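PDB 7DRG: PA0821 from Pseudomonas aeruginosa, which is probably a type VI secretion immunity protein (antitoxin) that protects the bacterium from a putative VRR-NUC domain effector encoded in the PAAR2 cluster. Local coordinates for residues F62-L76 / Y113-F127. Numbering follows the deposited sequence.
Sequences FDEFERLAEPHLTWL and YTSGKKSRDAGAWLF
Trp75 and Leu76 pair antiparallel with Thr114 and Tyr113, and a classic beta bulge forms where Thr74 and Trp75 both face Thr114: Thr114 O accepts from Thr74 N at 2.8 Å, in the carbonyl plane, and from Trp75 N, which lies above that plane. The helix that precedes this strand packs on the hairpin formed by strands 109-114 and 126-131, Phe62 touching both of them and Phe65 the second, whereas strand 75-77 pairs with 109-114 and not with 126-131. Phe62, Phe65, Tyr113 and Phe127 form an aromatic cluster, in which Phe62 makes an offset stack on Tyr113 (centroids 4.3 Å apart, planes at 23°). Leu76 CD1 sits over the opposite face of Tyr113, 3.6 Å from the ring centroid, so the tyrosine is clamped between a ring and a methyl; Leu96 and Met99 of helix 96-101 also pack against Tyr113. With CG anti to the backbone N (chi1 174°), the Phe65 ring is carried toward the hairpin, where Phe65 CE2 meets Phe127 CB at 3.6 Å. Further along, one face of Trp125 is covered by Ala69 and by His72 in the following turn: small Ala69 lets the indole come close, Ala69 CB lying 3.5 Å from Trp125 CE3, while the His72 ring lies nearly parallel to the five-membered ring but slid aside. Ser115 OG accepts from Trp125 N, tying the start of the hairpin loop to its end. Beyond Gly116, in the turn 118-121, Ser119 CA lies over the five-membered ring of Trp75, and Gly116 O receives Thr74 OG1 at 2.7 Å together with a weak bond from Trp75 NE1 at 3.0 Å.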
loop_
_atom_site.group_PDB
_atom_site.type_symbol
_atom_site.label_atom_id
_atom_site.label_comp_id
_atom_site.label_asym_id
_atom_site.label_seq_id
_atom_site.Cartn_x
_atom_site.Cartn_y
_atom_site.Cartn_z
ATOM N N PHE B 62 -4.492 -14.027 -32.781
ATOM C CA PHE B 62 -5.504 -12.985 -32.687
ATOM C C PHE B 62 -6.874 -13.495 -33.112
ATOM O O PHE B 62 -7.886 -13.118 -32.509
ATOM C CB PHE B 62 -5.103 -11.759 -33.510
ATOM C CG PHE B 62 -6.038 -10.597 -33.330
ATOM C CD1 PHE B 62 -6.182 -10.007 -32.084
ATOM C CD2 PHE B 62 -6.783 -10.104 -34.389
ATOM C CE1 PHE B 62 -7.048 -8.946 -31.890
ATOM C CE2 PHE B 62 -7.651 -9.031 -34.197
ATOM C CZ PHE B 62 -7.775 -8.455 -32.946
ATOM N N ASP B 63 -6.940 -14.348 -34.145
ATOM C CA ASP B 63 -8.229 -14.923 -34.533
ATOM C C ASP B 63 -8.876 -15.654 -33.361
ATOM O O ASP B 63 -10.074 -15.505 -33.103
ATOM C CB ASP B 63 -8.054 -15.891 -35.704
ATOM C CG ASP B 63 -7.797 -15.198 -37.031
ATOM O OD1 ASP B 63 -8.072 -13.984 -37.158
ATOM O OD2 ASP B 63 -7.338 -15.900 -37.962
ATOM N N GLU B 64 -8.083 -16.462 -32.652
ATOM C CA GLU B 64 -8.564 -17.191 -31.478
ATOM C C GLU B 64 -9.053 -16.242 -30.392
ATOM O O GLU B 64 -10.101 -16.464 -29.772
ATOM C CB GLU B 64 -7.442 -18.056 -30.926
ATOM C CG GLU B 64 -7.408 -19.462 -31.388
ATOM C CD GLU B 64 -6.550 -20.301 -30.468
ATOM O OE1 GLU B 64 -5.313 -20.260 -30.619
ATOM O OE2 GLU B 64 -7.118 -20.974 -29.580
ATOM N N PHE B 65 -8.275 -15.193 -30.126
ATOM C CA PHE B 65 -8.633 -14.232 -29.091
ATOM C C PHE B 65 -9.864 -13.432 -29.492
ATOM O O PHE B 65 -10.763 -13.200 -28.673
ATOM C CB PHE B 65 -7.439 -13.314 -28.834
ATOM C CG PHE B 65 -7.718 -12.191 -27.886
ATOM C CD1 PHE B 65 -7.699 -12.405 -26.518
ATOM C CD2 PHE B 65 -7.983 -10.914 -28.364
ATOM C CE1 PHE B 65 -7.942 -11.359 -25.639
ATOM C CE2 PHE B 65 -8.222 -9.863 -27.483
ATOM C CZ PHE B 65 -8.207 -10.099 -26.125
ATOM N N GLU B 66 -9.925 -13.022 -30.757
ATOM C CA GLU B 66 -11.003 -12.155 -31.213
ATOM C C GLU B 66 -12.346 -12.870 -31.194
ATOM O O GLU B 66 -13.386 -12.216 -31.049
ATOM C CB GLU B 66 -10.681 -11.625 -32.613
ATOM C CG GLU B 66 -11.518 -10.451 -33.058
ATOM C CD GLU B 66 -11.068 -9.889 -34.396
ATOM O OE1 GLU B 66 -10.813 -10.691 -35.323
ATOM O OE2 GLU B 66 -10.968 -8.646 -34.520
ATOM N N ARG B 67 -12.356 -14.203 -31.339
ATOM C CA ARG B 67 -13.618 -14.928 -31.216
ATOM C C ARG B 67 -14.266 -14.669 -29.863
ATOM O O ARG B 67 -15.497 -14.582 -29.769
ATOM C CB ARG B 67 -13.405 -16.429 -31.422
ATOM C CG ARG B 67 -14.711 -17.214 -31.454
ATOM C CD ARG B 67 -14.488 -18.714 -31.615
ATOM N NE ARG B 67 -13.724 -19.272 -30.502
ATOM C CZ ARG B 67 -14.246 -19.609 -29.328
ATOM N NH1 ARG B 67 -15.545 -19.451 -29.105
ATOM N NH2 ARG B 67 -13.466 -20.104 -28.377
ATOM N N LEU B 68 -13.457 -14.504 -28.817
ATOM C CA LEU B 68 -13.985 -14.173 -27.500
ATOM C C LEU B 68 -14.173 -12.676 -27.307
ATOM O O LEU B 68 -15.151 -12.251 -26.683
ATOM C CB LEU B 68 -13.052 -14.697 -26.406
ATOM C CG LEU B 68 -12.548 -16.130 -26.537
ATOM C CD1 LEU B 68 -11.692 -16.471 -25.322
ATOM C CD2 LEU B 68 -13.712 -17.104 -26.695
ATOM N N ALA B 69 -13.248 -11.866 -27.831
ATOM C CA ALA B 69 -13.137 -10.465 -27.443
ATOM C C ALA B 69 -13.858 -9.503 -28.377
ATOM O O ALA B 69 -14.004 -8.328 -28.021
ATOM C CB ALA B 69 -11.661 -10.061 -27.373
ATOM N N GLU B 70 -14.293 -9.965 -29.550
ATOM C CA GLU B 70 -14.885 -9.079 -30.549
ATOM C C GLU B 70 -15.993 -8.179 -30.010
ATOM O O GLU B 70 -16.002 -6.989 -30.367
ATOM C CB GLU B 70 -15.392 -9.912 -31.739
ATOM C CG GLU B 70 -15.870 -9.096 -32.943
ATOM C CD GLU B 70 -17.305 -8.612 -32.806
ATOM O OE1 GLU B 70 -17.660 -7.600 -33.450
ATOM O OE2 GLU B 70 -18.079 -9.240 -32.052
ATOM N N PRO B 71 -16.930 -8.642 -29.172
ATOM C CA PRO B 71 -17.980 -7.732 -28.687
ATOM C C PRO B 71 -17.460 -6.618 -27.795
ATOM O O PRO B 71 -18.210 -5.671 -27.525
ATOM C CB PRO B 71 -18.926 -8.659 -27.906
ATOM C CG PRO B 71 -18.604 -10.025 -28.359
ATOM C CD PRO B 71 -17.151 -10.018 -28.687
ATOM N N HIS B 72 -16.206 -6.690 -27.338
ATOM C CA HIS B 72 -15.712 -5.815 -26.288
ATOM C C HIS B 72 -14.554 -4.913 -26.697
ATOM O O HIS B 72 -14.305 -3.923 -26.002
ATOM C CB HIS B 72 -15.273 -6.650 -25.074
ATOM C CG HIS B 72 -16.304 -7.638 -24.628
ATOM N ND1 HIS B 72 -17.460 -7.263 -23.978
ATOM C CD2 HIS B 72 -16.357 -8.987 -24.744
ATOM C CE1 HIS B 72 -18.182 -8.338 -23.713
ATOM N NE2 HIS B 72 -17.536 -9.396 -24.169
ATOM N N LEU B 73 -13.840 -5.216 -27.782
ATOM C CA LEU B 73 -12.707 -4.390 -28.174
ATOM C C LEU B 73 -13.183 -3.035 -28.683
ATOM O O LEU B 73 -14.226 -2.930 -29.333
ATOM C CB LEU B 73 -11.891 -5.089 -29.259
ATOM C CG LEU B 73 -11.196 -6.380 -28.821
ATOM C CD1 LEU B 73 -10.411 -6.978 -29.980
ATOM C CD2 LEU B 73 -10.282 -6.110 -27.635
ATOM N N THR B 74 -12.404 -1.993 -28.387
ATOM C CA THR B 74 -12.818 -0.631 -28.705
ATOM C C THR B 74 -11.756 0.187 -29.438
ATOM O O THR B 74 -12.110 1.060 -30.235
ATOM C CB THR B 74 -13.224 0.099 -27.422
ATOM O OG1 THR B 74 -12.196 -0.062 -26.440
ATOM C CG2 THR B 74 -14.534 -0.458 -26.891
ATOM N N TRP B 75 -10.470 -0.084 -29.205
ATOM C CA TRP B 75 -9.401 0.749 -29.744
ATOM C C TRP B 75 -8.219 -0.094 -30.199
ATOM O O TRP B 75 -7.906 -1.130 -29.605
ATOM C CB TRP B 75 -8.905 1.769 -28.706
ATOM C CG TRP B 75 -9.990 2.604 -28.149
ATOM C CD1 TRP B 75 -10.576 2.480 -26.921
ATOM C CD2 TRP B 75 -10.648 3.699 -28.799
ATOM N NE1 TRP B 75 -11.558 3.421 -26.772
ATOM C CE2 TRP B 75 -11.620 4.190 -27.903
ATOM C CE3 TRP B 75 -10.515 4.304 -30.051
ATOM C CZ2 TRP B 75 -12.452 5.259 -28.218
ATOM C CZ3 TRP B 75 -11.341 5.369 -30.361
ATOM C CH2 TRP B 75 -12.296 5.838 -29.444
ATOM N N LEU B 76 -7.548 0.382 -31.249
ATOM C CA LEU B 76 -6.267 -0.163 -31.683
ATOM C C LEU B 76 -5.217 0.939 -31.618
ATOM O O LEU B 76 -5.339 1.962 -32.312
ATOM C CB LEU B 76 -6.358 -0.730 -33.102
ATOM C CG LEU B 76 -4.999 -1.116 -33.684
ATOM C CD1 LEU B 76 -4.370 -2.240 -32.878
ATOM C CD2 LEU B 76 -5.166 -1.517 -35.144
ATOM N N TYR B 113 -4.623 -3.817 -28.999
ATOM C CA TYR B 113 -6.077 -3.771 -28.964
ATOM C C TYR B 113 -6.528 -3.683 -27.516
ATOM O O TYR B 113 -6.096 -4.487 -26.679
ATOM C CB TYR B 113 -6.686 -5.021 -29.598
ATOM C CG TYR B 113 -6.441 -5.183 -31.083
ATOM C CD1 TYR B 113 -5.303 -5.829 -31.553
ATOM C CD2 TYR B 113 -7.363 -4.713 -32.007
ATOM C CE1 TYR B 113 -5.092 -6.005 -32.924
ATOM C CE2 TYR B 113 -7.160 -4.889 -33.379
ATOM C CZ TYR B 113 -6.023 -5.523 -33.819
ATOM O OH TYR B 113 -5.826 -5.695 -35.169
ATOM N N THR B 114 -7.397 -2.717 -27.223
ATOM C CA THR B 114 -7.881 -2.518 -25.861
ATOM C C THR B 114 -9.402 -2.444 -25.856
ATOM O O THR B 114 -10.049 -2.352 -26.899
ATOM C CB THR B 114 -7.300 -1.249 -25.223
ATOM O OG1 THR B 114 -7.836 -0.089 -25.874
ATOM C CG2 THR B 114 -5.781 -1.229 -25.306
ATOM N N SER B 115 -9.971 -2.466 -24.646
ATOM C CA SER B 115 -11.418 -2.444 -24.466
ATOM C C SER B 115 -11.883 -1.289 -23.587
ATOM O O SER B 115 -13.040 -1.283 -23.158
ATOM C CB SER B 115 -11.906 -3.772 -23.866
ATOM O OG SER B 115 -11.324 -3.981 -22.587
ATOM N N GLY B 116 -11.033 -0.303 -23.321
ATOM C CA GLY B 116 -11.484 0.840 -22.546
ATOM C C GLY B 116 -12.567 1.612 -23.282
ATOM O O GLY B 116 -12.543 1.735 -24.508
ATOM N N LYS B 117 -13.529 2.147 -22.527
ATOM C CA LYS B 117 -14.566 2.965 -23.154
ATOM C C LYS B 117 -13.959 4.186 -23.837
ATOM O O LYS B 117 -14.207 4.442 -25.022
ATOM C CB LYS B 117 -15.612 3.394 -22.123
ATOM C CG LYS B 117 -16.734 4.223 -22.733
ATOM C CD LYS B 117 -17.788 4.616 -21.712
ATOM C CE LYS B 117 -18.756 5.635 -22.306
ATOM N NZ LYS B 117 -19.375 5.161 -23.579
ATOM N N LYS B 118 -13.173 4.959 -23.100
ATOM C CA LYS B 118 -12.355 6.008 -23.687
ATOM C C LYS B 118 -11.002 5.427 -24.079
ATOM O O LYS B 118 -10.537 4.457 -23.482
ATOM C CB LYS B 118 -12.186 7.161 -22.700
ATOM C CG LYS B 118 -13.517 7.703 -22.190
ATOM C CD LYS B 118 -13.388 9.090 -21.576
ATOM C CE LYS B 118 -13.190 9.023 -20.075
ATOM N NZ LYS B 118 -11.869 8.457 -19.710
ATOM N N SER B 119 -10.383 6.006 -25.113
ATOM C CA SER B 119 -9.086 5.495 -25.548
ATOM C C SER B 119 -8.042 5.589 -24.438
ATOM O O SER B 119 -7.079 4.812 -24.435
ATOM C CB SER B 119 -8.611 6.244 -26.802
ATOM O OG SER B 119 -8.418 7.626 -26.527
ATOM N N ARG B 120 -8.234 6.508 -23.488
ATOM C CA ARG B 120 -7.349 6.693 -22.351
ATOM C C ARG B 120 -7.585 5.665 -21.250
ATOM O O ARG B 120 -6.720 5.491 -20.384
ATOM C CB ARG B 120 -7.548 8.111 -21.804
ATOM C CG ARG B 120 -6.514 8.599 -20.815
ATOM C CD ARG B 120 -6.902 9.983 -20.343
ATOM N NE ARG B 120 -5.900 10.575 -19.467
ATOM C CZ ARG B 120 -6.081 11.713 -18.811
ATOM N NH1 ARG B 120 -7.230 12.365 -18.935
ATOM N NH2 ARG B 120 -5.124 12.192 -18.029
ATOM N N ASP B 121 -8.732 4.990 -21.258
ATOM C CA ASP B 121 -9.080 4.059 -20.192
ATOM C C ASP B 121 -8.307 2.753 -20.313
ATOM O O ASP B 121 -8.203 2.172 -21.398
ATOM C CB ASP B 121 -10.571 3.725 -20.218
ATOM C CG ASP B 121 -11.454 4.864 -19.760
ATOM O OD1 ASP B 121 -10.961 5.765 -19.047
ATOM O OD2 ASP B 121 -12.658 4.834 -20.105
ATOM N N ALA B 122 -7.808 2.268 -19.178
ATOM C CA ALA B 122 -7.425 0.865 -19.079
ATOM C C ALA B 122 -8.642 -0.016 -19.314
ATOM O O ALA B 122 -9.760 0.327 -18.923
ATOM C CB ALA B 122 -6.821 0.569 -17.706
ATOM N N GLY B 123 -8.425 -1.149 -19.983
ATOM C CA GLY B 123 -9.490 -2.093 -20.233
ATOM C C GLY B 123 -9.039 -3.499 -19.889
ATOM O O GLY B 123 -7.847 -3.809 -19.881
ATOM N N ALA B 124 -10.024 -4.353 -19.609
ATOM C CA ALA B 124 -9.736 -5.705 -19.146
ATOM C C ALA B 124 -9.463 -6.689 -20.276
ATOM O O ALA B 124 -8.885 -7.746 -20.018
ATOM C CB ALA B 124 -10.894 -6.217 -18.283
ATOM N N TRP B 125 -9.846 -6.365 -21.509
ATOM C CA TRP B 125 -9.501 -7.158 -22.681
ATOM C C TRP B 125 -8.311 -6.502 -23.366
ATOM O O TRP B 125 -8.322 -5.288 -23.595
ATOM C CB TRP B 125 -10.666 -7.239 -23.670
ATOM C CG TRP B 125 -11.902 -7.944 -23.185
ATOM C CD1 TRP B 125 -12.980 -7.381 -22.575
ATOM C CD2 TRP B 125 -12.205 -9.340 -23.330
ATOM N NE1 TRP B 125 -13.930 -8.340 -22.311
ATOM C CE2 TRP B 125 -13.478 -9.551 -22.764
ATOM C CE3 TRP B 125 -11.520 -10.430 -23.871
ATOM C CZ2 TRP B 125 -14.079 -10.808 -22.722
ATOM C CZ3 TRP B 125 -12.119 -11.681 -23.834
ATOM C CH2 TRP B 125 -13.389 -11.856 -23.263
ATOM N N LEU B 126 -7.295 -7.296 -23.687
ATOM C CA LEU B 126 -6.060 -6.771 -24.257
ATOM C C LEU B 126 -5.466 -7.791 -25.214
ATOM O O LEU B 126 -5.483 -8.993 -24.936
ATOM C CB LEU B 126 -5.038 -6.456 -23.160
ATOM C CG LEU B 126 -3.626 -6.099 -23.627
ATOM C CD1 LEU B 126 -3.599 -4.659 -24.088
ATOM C CD2 LEU B 126 -2.596 -6.356 -22.528
ATOM N N PHE B 127 -4.935 -7.310 -26.339
ATOM C CA PHE B 127 -4.077 -8.130 -27.192
ATOM C C PHE B 127 -3.005 -7.194 -27.726
ATOM O O PHE B 127 -3.315 -6.290 -28.501
ATOM C CB PHE B 127 -4.870 -8.784 -28.327
ATOM C CG PHE B 127 -4.103 -9.828 -29.095
ATOM C CD1 PHE B 127 -3.338 -9.476 -30.203
ATOM C CD2 PHE B 127 -4.171 -11.169 -28.737
ATOM C CE1 PHE B 127 -2.650 -10.436 -30.933
ATOM C CE2 PHE B 127 -3.483 -12.138 -29.483
ATOM C CZ PHE B 127 -2.721 -11.772 -30.557
HETATM O O HOH W 1 -15.950 -2.763 -24.308
#